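Local coordinates for beta-galacturonidase (Eisenbergiella tayi, PDB 6NCX) that hydrolyses beta-galacturonides as a glycoside hydrolase of family 2 and binds galacturonate in its active site, at the interface of chains A and B. Coordinates in Å, arbitrary orientation; residue numbers count along the deposited sequence, not the author numbering. Chains: chain A/B, Beta-galacturonidase.

The interface of chains A and B. Residues chain A 474, 480-482; chain B 516, 519, 527-528.
A loop of chain A, holding A:Tyr474 and A:Val480 to A:Trp482, meets chain B at strand 515-516 and at the short 3-10 helices spanning residues 519-524 and 526-528. A:Tyr474, its CG anti to the backbone N (chi1 -172°), presents a ring face and its hydroxyl to two arginines. B:Arg527 CB lies over that face, 3.8 Å from the ring centroid and displaced toward the rim, a CH-pi contact. The two side chains cross at about a right angle, B:Arg527 running CB, CG, CD over the ring, with its guanidinium NH1 3.7 Å from A:Tyr474 CE1. At the phenol end, B:Arg516 approaches from the opposite direction, its guanidinium plane inclined 64° to the ring, so the two meet by hydrogen bonding at the hydroxyl and not by stacking. Its NH1 donates to A:Tyr474 OH over 2.9 Å, a bent bond (142° at H) with the oxygen tilted from the guanidinium plane; NH2 adds a weak one. NH1 also donates to B:Thr528 O at 3.2 Å, almost straight and in the guanidinium plane but from above the carbonyl plane, which probably helps fix the group's rotation. A phenylalanine replacing A:Tyr474 would probably keep the face contact with B:Arg527 but leave B:Arg516 without its hydroxyl acceptor across the interface. Over the centre of the same guanidinium lies A:Val480 CG1, 4.2 Å above its plane, while the valine CB packs 3.9 Å from B:Thr528 CB. The threonine hydroxyl OG1 donates to A:Lys481 O at 2.8 Å, tying this side chain to the chain A backbone. The patch has a twin in the two-fold symmetric interface of a tetrameric deposited assembly, which may not be the biological one. In the fold, both surfaces come from the TIM-barrel domain, the chain A loop running into helix 484-499.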
# COMPACT_ATOMS: atom_id res chain seq x y z
N TYR A 474 2.58 5.32 4.19
CA TYR A 474 3.97 5.72 4.00
C TYR A 474 4.62 5.95 5.35
O TYR A 474 4.30 6.92 6.06
CB TYR A 474 4.11 6.95 3.12
CG TYR A 474 5.57 7.20 2.81
CD1 TYR A 474 6.32 6.23 2.15
CD2 TYR A 474 6.21 8.36 3.22
CE1 TYR A 474 7.67 6.44 1.86
CE2 TYR A 474 7.57 8.58 2.94
CZ TYR A 474 8.29 7.62 2.25
OH TYR A 474 9.63 7.83 1.98
N VAL A 480 10.32 11.55 7.71
CA VAL A 480 10.22 12.69 6.81
C VAL A 480 8.78 13.16 6.75
O VAL A 480 7.84 12.40 7.02
CB VAL A 480 10.74 12.31 5.42
CG1 VAL A 480 12.20 11.87 5.52
CG2 VAL A 480 9.85 11.23 4.80
N LYS A 481 8.60 14.44 6.43
CA LYS A 481 7.27 14.96 6.19
C LYS A 481 6.55 14.13 5.13
O LYS A 481 7.16 13.70 4.13
CB LYS A 481 7.35 16.43 5.75
CG LYS A 481 7.72 17.37 6.88
CD LYS A 481 7.52 18.82 6.54
CE LYS A 481 8.05 19.71 7.68
NZ LYS A 481 8.03 21.16 7.32
N TRP A 482 5.25 13.91 5.38
CA TRP A 482 4.30 13.06 4.65
C TRP A 482 4.31 11.64 5.21
O TRP A 482 3.39 10.86 4.93
CB TRP A 482 4.55 13.01 3.13
CG TRP A 482 4.45 14.35 2.39
CD1 TRP A 482 5.48 15.03 1.79
CD2 TRP A 482 3.26 15.12 2.17
NE1 TRP A 482 5.00 16.18 1.21
CE2 TRP A 482 3.65 16.27 1.43
CE3 TRP A 482 1.91 14.96 2.51
CZ2 TRP A 482 2.73 17.25 1.02
CZ3 TRP A 482 0.99 15.94 2.12
CH2 TRP A 482 1.42 17.07 1.38
N ARG B 516 14.97 9.98 -3.02
CA ARG B 516 14.89 10.81 -1.82
C ARG B 516 15.40 12.22 -2.09
O ARG B 516 16.47 12.41 -2.67
CB ARG B 516 15.71 10.18 -0.69
CG ARG B 516 15.63 10.93 0.63
CD ARG B 516 14.20 10.96 1.19
NE ARG B 516 13.89 9.78 2.01
CZ ARG B 516 12.67 9.32 2.26
NH1 ARG B 516 11.61 9.92 1.76
NH2 ARG B 516 12.51 8.26 3.00
N ASP B 519 14.36 17.84 2.80
CA ASP B 519 13.13 18.07 3.55
C ASP B 519 12.45 19.37 3.17
O ASP B 519 11.22 19.46 3.22
CB ASP B 519 13.41 18.08 5.05
CG ASP B 519 13.93 16.76 5.56
OD1 ASP B 519 14.69 16.78 6.55
OD2 ASP B 519 13.60 15.68 4.96
N ARG B 527 5.91 12.32 -0.15
CA ARG B 527 6.75 11.35 0.55
C ARG B 527 8.17 11.85 0.76
O ARG B 527 9.07 11.06 1.08
CB ARG B 527 6.78 10.01 -0.19
CG ARG B 527 5.40 9.52 -0.60
CD ARG B 527 5.50 8.16 -1.17
NE ARG B 527 6.29 8.18 -2.40
CZ ARG B 527 7.18 7.24 -2.71
NH1 ARG B 527 7.39 6.22 -1.87
NH2 ARG B 527 7.87 7.32 -3.84
N THR B 528 8.39 13.15 0.58
CA THR B 528 9.72 13.75 0.51
C THR B 528 10.59 12.93 -0.44
O THR B 528 11.72 12.54 -0.13
CB THR B 528 10.35 13.90 1.90
OG1 THR B 528 9.41 14.54 2.78
CG2 THR B 528 11.62 14.77 1.82